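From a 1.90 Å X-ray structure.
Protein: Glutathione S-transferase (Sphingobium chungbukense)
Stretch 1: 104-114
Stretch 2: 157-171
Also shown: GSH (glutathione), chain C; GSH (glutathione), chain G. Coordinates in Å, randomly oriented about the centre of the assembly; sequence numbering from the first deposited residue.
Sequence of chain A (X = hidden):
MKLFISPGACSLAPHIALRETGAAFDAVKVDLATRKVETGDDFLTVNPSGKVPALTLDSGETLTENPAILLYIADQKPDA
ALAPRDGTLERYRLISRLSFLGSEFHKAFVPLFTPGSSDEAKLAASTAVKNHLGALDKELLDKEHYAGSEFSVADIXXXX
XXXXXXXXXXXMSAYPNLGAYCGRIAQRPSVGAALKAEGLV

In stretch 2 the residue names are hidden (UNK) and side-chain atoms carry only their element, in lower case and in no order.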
# COMPACT_ATOMS: atom_id res chain seq x y z
N GLU A 104 4.53 0.46 4.43
CA GLU A 104 5.37 0.84 5.61
C GLU A 104 6.51 -0.17 5.81
O GLU A 104 7.65 0.24 5.81
CB GLU A 104 4.50 0.89 6.87
CG GLU A 104 3.33 1.86 6.75
CD GLU A 104 3.74 3.33 6.64
OE1 GLU A 104 2.86 4.16 6.35
OE2 GLU A 104 4.91 3.64 6.79
N PHE A 105 6.21 -1.46 5.98
CA PHE A 105 7.22 -2.50 6.35
C PHE A 105 8.22 -2.71 5.19
O PHE A 105 9.41 -2.51 5.38
CB PHE A 105 6.52 -3.80 6.75
CG PHE A 105 7.42 -4.75 7.48
CD1 PHE A 105 8.34 -4.27 8.41
CD2 PHE A 105 7.39 -6.12 7.22
CE1 PHE A 105 9.16 -5.14 9.11
CE2 PHE A 105 8.24 -6.98 7.91
CZ PHE A 105 9.11 -6.49 8.84
N HIS A 106 7.71 -2.98 3.99
CA HIS A 106 8.55 -3.20 2.78
C HIS A 106 9.50 -2.03 2.65
O HIS A 106 10.70 -2.27 2.41
CB HIS A 106 7.66 -3.42 1.52
CG HIS A 106 8.41 -3.79 0.25
ND1 HIS A 106 9.59 -3.22 -0.14
CD2 HIS A 106 8.08 -4.64 -0.75
CE1 HIS A 106 9.99 -3.73 -1.29
NE2 HIS A 106 9.09 -4.61 -1.68
N LYS A 107 8.97 -0.80 2.69
CA LYS A 107 9.71 0.41 2.29
C LYS A 107 10.76 0.72 3.37
O LYS A 107 11.85 1.19 2.99
CB LYS A 107 8.76 1.57 1.95
CG LYS A 107 7.85 1.33 0.73
CD LYS A 107 8.54 0.66 -0.46
CE LYS A 107 7.96 0.94 -1.82
NZ LYS A 107 8.75 1.97 -2.54
N ALA A 108 10.54 0.34 4.65
CA ALA A 108 11.57 0.42 5.72
C ALA A 108 12.89 -0.24 5.28
O ALA A 108 13.95 0.28 5.67
CB ALA A 108 11.08 -0.20 7.02
N PHE A 109 12.85 -1.34 4.53
CA PHE A 109 14.02 -2.18 4.17
C PHE A 109 14.86 -1.57 3.04
O PHE A 109 16.04 -1.99 2.82
CB PHE A 109 13.59 -3.56 3.71
CG PHE A 109 13.16 -4.49 4.80
CD1 PHE A 109 14.10 -5.29 5.47
CD2 PHE A 109 11.83 -4.61 5.14
CE1 PHE A 109 13.67 -6.14 6.47
CE2 PHE A 109 11.41 -5.46 6.16
CZ PHE A 109 12.35 -6.22 6.82
N VAL A 110 14.30 -0.63 2.28
CA VAL A 110 14.88 -0.28 0.94
C VAL A 110 16.33 0.23 1.08
O VAL A 110 17.18 -0.26 0.33
CB VAL A 110 13.94 0.65 0.15
CG1 VAL A 110 14.62 1.26 -1.06
CG2 VAL A 110 12.69 -0.13 -0.24
N PRO A 111 16.68 1.17 1.98
CA PRO A 111 18.07 1.58 2.18
C PRO A 111 19.01 0.42 2.57
O PRO A 111 20.15 0.40 2.12
CB PRO A 111 18.04 2.57 3.35
CG PRO A 111 16.58 3.06 3.39
CD PRO A 111 15.77 1.88 2.90
N LEU A 112 18.52 -0.52 3.37
CA LEU A 112 19.32 -1.70 3.80
C LEU A 112 19.67 -2.58 2.59
O LEU A 112 20.70 -3.28 2.71
CB LEU A 112 18.56 -2.53 4.83
CG LEU A 112 18.32 -1.88 6.19
CD1 LEU A 112 17.50 -2.81 7.07
CD2 LEU A 112 19.62 -1.53 6.88
N PHE A 113 18.86 -2.60 1.52
CA PHE A 113 19.09 -3.43 0.31
C PHE A 113 19.64 -2.58 -0.85
O PHE A 113 19.70 -3.07 -2.00
CB PHE A 113 17.82 -4.17 -0.14
CG PHE A 113 17.49 -5.38 0.70
CD1 PHE A 113 18.15 -6.59 0.49
CD2 PHE A 113 16.54 -5.32 1.70
CE1 PHE A 113 17.83 -7.71 1.24
CE2 PHE A 113 16.21 -6.44 2.45
CZ PHE A 113 16.86 -7.64 2.22
N THR A 114 20.02 -1.33 -0.58
CA THR A 114 20.68 -0.42 -1.54
C THR A 114 22.15 -0.31 -1.13
O THR A 114 22.45 0.37 -0.15
CB THR A 114 19.93 0.92 -1.56
OG1 THR A 114 18.56 0.62 -1.84
CG2 THR A 114 20.45 1.88 -2.61
N UNK A 157 2.29 -12.72 2.99
CA UNK A 157 3.06 -11.49 2.66
C UNK A 157 4.01 -11.13 3.80
O UNK A 157 5.22 -10.92 3.56
c UNK A 157 2.05 -6.91 1.02
c UNK A 157 2.04 -10.41 2.39
c UNK A 157 3.18 -6.89 0.24
c UNK A 157 4.01 -8.01 0.18
c UNK A 157 1.72 -8.06 1.71
c UNK A 157 3.64 -9.17 0.86
c UNK A 157 2.52 -9.18 1.67
o UNK A 157 3.50 -5.71 -0.39
N UNK A 158 3.52 -11.16 5.06
CA UNK A 158 4.36 -10.86 6.24
C UNK A 158 5.47 -11.89 6.31
O UNK A 158 6.63 -11.48 6.49
c UNK A 158 3.53 -10.85 7.53
c UNK A 158 3.36 -10.65 10.02
c UNK A 158 4.32 -10.64 8.82
c UNK A 158 5.15 -9.35 8.78
N UNK A 159 5.11 -13.18 6.19
CA UNK A 159 6.10 -14.29 6.27
C UNK A 159 7.27 -14.03 5.32
O UNK A 159 8.41 -14.12 5.70
c UNK A 159 5.44 -15.60 5.88
c UNK A 159 6.40 -16.75 5.76
c UNK A 159 7.59 -18.36 4.44
c UNK A 159 6.77 -17.24 4.51
c UNK A 159 8.05 -18.97 5.59
c UNK A 159 6.82 -17.41 6.90
c UNK A 159 7.64 -18.52 6.82
N UNK A 160 6.97 -13.62 4.07
CA UNK A 160 8.03 -13.38 3.06
C UNK A 160 8.98 -12.28 3.55
O UNK A 160 10.20 -12.49 3.53
c UNK A 160 7.46 -13.10 1.66
c UNK A 160 8.55 -12.59 0.73
c UNK A 160 6.80 -14.34 1.12
N UNK A 161 8.47 -11.14 3.99
CA UNK A 161 9.30 -10.02 4.48
C UNK A 161 10.03 -10.37 5.79
O UNK A 161 11.09 -9.83 5.98
c UNK A 161 7.75 -8.37 3.34
c UNK A 161 8.40 -8.78 4.66
c UNK A 161 5.40 -6.99 2.68
s UNK A 161 6.94 -6.72 3.53
N UNK A 162 9.52 -11.28 6.62
CA UNK A 162 10.24 -11.73 7.87
C UNK A 162 11.44 -12.59 7.50
O UNK A 162 12.37 -12.68 8.30
c UNK A 162 9.25 -12.46 8.79
c UNK A 162 7.29 -12.42 10.32
c UNK A 162 8.73 -10.42 10.15
c UNK A 162 8.17 -11.59 9.40
N UNK A 163 11.51 -13.08 6.26
CA UNK A 163 12.75 -13.66 5.72
C UNK A 163 13.85 -12.66 5.38
O UNK A 163 14.96 -13.15 5.08
N UNK A 164 13.60 -11.34 5.38
CA UNK A 164 14.59 -10.32 4.93
C UNK A 164 15.57 -9.85 6.01
O UNK A 164 16.74 -9.67 5.69
c UNK A 164 10.39 -7.48 0.69
c UNK A 164 11.81 -9.28 1.22
c UNK A 164 13.88 -9.12 4.31
c UNK A 164 13.27 -10.60 2.29
c UNK A 164 13.18 -9.47 3.04
c UNK A 164 11.75 -7.35 2.68
c UNK A 164 10.81 -6.80 1.84
c UNK A 164 12.25 -8.60 2.37
n UNK A 164 12.47 -10.49 1.18
c UNK A 164 10.88 -8.72 0.35
N UNK A 165 15.15 -9.59 7.25
CA UNK A 165 16.08 -9.05 8.26
C UNK A 165 17.37 -9.88 8.38
O UNK A 165 18.43 -9.27 8.54
c UNK A 165 13.83 -9.01 9.09
c UNK A 165 13.79 -9.73 7.76
c UNK A 165 15.25 -9.11 9.55
N UNK A 166 17.29 -11.20 8.23
CA UNK A 166 18.49 -12.07 8.44
C UNK A 166 19.55 -11.75 7.39
O UNK A 166 20.72 -11.99 7.65
c UNK A 166 18.13 -13.53 8.45
N UNK A 167 19.16 -11.16 6.24
CA UNK A 167 20.10 -10.84 5.14
C UNK A 167 20.64 -9.42 5.27
O UNK A 167 21.50 -9.11 4.46
c UNK A 167 19.24 -14.46 2.86
c UNK A 167 19.43 -11.01 3.78
n UNK A 167 19.82 -13.29 2.89
c UNK A 167 19.02 -12.41 3.56
c UNK A 167 17.92 -13.09 3.93
n UNK A 167 18.07 -14.37 3.50
N UNK A 168 20.15 -8.61 6.20
CA UNK A 168 20.63 -7.21 6.38
C UNK A 168 21.00 -7.01 7.85
O UNK A 168 20.76 -5.92 8.36
c UNK A 168 19.61 -6.19 5.87
c UNK A 168 19.49 -6.27 4.36
c UNK A 168 18.25 -6.35 6.55
N UNK A 169 21.54 -8.04 8.49
CA UNK A 169 22.30 -7.94 9.75
C UNK A 169 21.42 -7.77 10.97
O UNK A 169 21.90 -7.21 11.93
N UNK A 170 20.18 -8.27 10.95
CA UNK A 170 19.22 -8.11 12.06
C UNK A 170 18.97 -9.50 12.65
O UNK A 170 18.59 -10.41 11.89
c UNK A 170 16.79 -7.55 12.58
c UNK A 170 17.92 -7.43 11.58
c UNK A 170 16.96 -5.25 10.62
c UNK A 170 18.18 -5.98 11.18
N UNK A 171 19.17 -9.68 13.95
CA UNK A 171 19.04 -10.99 14.62
C UNK A 171 17.58 -11.21 14.99
O UNK A 171 17.08 -10.48 15.87
c UNK A 171 19.95 -11.07 15.85
o UNK A 171 20.52 -12.56 17.61
o UNK A 171 18.64 -12.94 16.51
c UNK A 171 19.68 -12.28 16.72
N1 GSH C . 4.68 -1.66 -4.45
CA1 GSH C . 5.12 -2.86 -5.19
C1 GSH C . 4.27 -4.07 -4.78
O11 GSH C . 3.75 -4.01 -3.66
O12 GSH C . 4.18 -5.03 -5.62
CB1 GSH C . 6.60 -3.08 -4.87
CG1 GSH C . 7.30 -4.06 -5.78
CD1 GSH C . 8.80 -4.03 -5.51
OE1 GSH C . 9.37 -3.08 -4.97
N2 GSH C . 9.47 -5.09 -5.95
CA2 GSH C . 10.91 -5.27 -5.88
C2 GSH C . 11.57 -5.03 -7.22
O2 GSH C . 11.11 -5.55 -8.24
CB2 GSH C . 11.28 -6.65 -5.35
SG2 GSH C . 10.94 -6.87 -3.57
N3 GSH C . 12.58 -4.17 -7.23
CA3 GSH C . 13.33 -3.87 -8.43
C3 GSH C . 13.40 -2.37 -8.71
O31 GSH C . 12.66 -1.61 -8.05
O32 GSH C . 14.18 -2.00 -9.62
N1 GSH G . 0.50 4.07 4.74
CA1 GSH G . -0.32 5.04 5.51
C1 GSH G . -1.68 5.26 4.80
O11 GSH G . -2.68 5.54 5.53
O12 GSH G . -1.73 5.10 3.57
CB1 GSH G . 0.55 6.30 5.67
CG1 GSH G . -0.15 7.46 6.36
CD1 GSH G . 0.83 8.58 6.61
OE1 GSH G . 2.03 8.46 6.37
N2 GSH G . 0.30 9.68 7.14
CA2 GSH G . 1.06 10.86 7.52
C2 GSH G . 1.28 10.95 9.02
O2 GSH G . 0.37 10.74 9.82
CB2 GSH G . 0.36 12.10 6.96
SG2 GSH G . 0.42 12.18 5.16
N3 GSH G . 2.50 11.26 9.41
CA3 GSH G . 2.84 11.45 10.79
C3 GSH G . 3.89 10.45 11.26
O31 GSH G . 4.27 10.54 12.43
O32 GSH G . 4.30 9.61 10.41

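Position 157 carries one carbon leading into a six-carbon ring that bears an oxygen, and this oxygen, the part nearest to stretch 1, stops short of the His-106 ring. This is Tyr-157. Tyr-157 OH comes no nearer to stretch 1 than 4.7 Å, from His-106 CD2, and lies 3.7 Å from O11 of the chain C glutathione. Position 158 has four carbons forked at the second, one branch tip packing against the Phe-105 ring. This is Leu-158, with CD1 4.0 Å from Phe-105 CE2. At position 159 a carbon bears an unsubstituted six-carbon ring, out of reach of stretch 1: Phe-159. Position 160 has three carbons, one carrying the other two, and is likewise remote; branching directly at CB makes it Val-160.

Position 161 is an unbranched chain of two carbons, a sulfur and a carbon; it points toward stretch 1, where the first carbon lies beside Phe-105 and the sulfur beside His-106. Only methionine provides such a chain. Met-161 CB is 3.7 Å from Phe-105 CE2 and Met-161 SD 3.9 Å from His-106 CB; the sulfur approaches both aromatic rings obliquely. Position 162 again shows four carbons forked at the second. Its CA-to-CB bond points away, yet one branch tip returns to the Phe-105 ring; this is Leu-162, with CD2 4.1 Å from Phe-105 CE2. Position 163 has no side-chain atoms and is Gly-163. An ideal CB here would be crowded by Val-160 O, at 3.1 Å.

Position 164 holds a carbon followed by fused five- and six-membered rings containing eight carbons and one nitrogen. The edge of the six-membered ring meets the faces of His-106 and Phe-109, while Phe-113 reverses the roles, turning its edge toward the face of the five-membered ring. This indole is Trp-164, with CH2 3.9 Å from His-106 CD2 and CE3 3.7 Å from Phe-109 CD2. Position 165 has three carbons closing onto the backbone nitrogen and packs against Phe-109: Pro-165, with CD 3.8 Å from Phe-109 CE1.

Position 166, with a single carbon out of reach of stretch 1, is Ala-166. Position 167 has one carbon, near Phe-113, and a five-membered ring of three carbons and two nitrogens, an imidazole: His-167, with CB 4.5 Å from Phe-113 CE1. Position 168 bears three carbons branched at the first. One branch sits over the Phe-113 ring and the other reaches the Leu-112 side chain. It is Val-168; CG1 is 3.7 Å from the Phe-113 ring centroid, and CG2 is 3.7 Å from Leu-112 CD1. Position 169 lacks a side chain and has a phi of 78°, which favours glycine: Gly-169. Position 170 has four carbons forked at the first, the longer arm reaching Leu-112, hence Ile-170, with CD1 4.3 Å from Leu-112 CD1. Position 171, two carbons with two oxygens on the second, is Asp-171, far from stretch 1.

The contact buries 615 Å² without a hydrogen bond between the stretches. Their helical segments run nearly parallel, at 17°, with axes 10.9 Å apart, a gap filled by large side chains. Met-161, Trp-164 and Val-168 pack successively along stretch 1, and edge-to-face contacts, with planes at 74° to 87°, join Trp-164 to the rings of His-106, Phe-109 and Phe-113.

Stretch 2, residues 157-171: YLFVMLGWPAHVGID
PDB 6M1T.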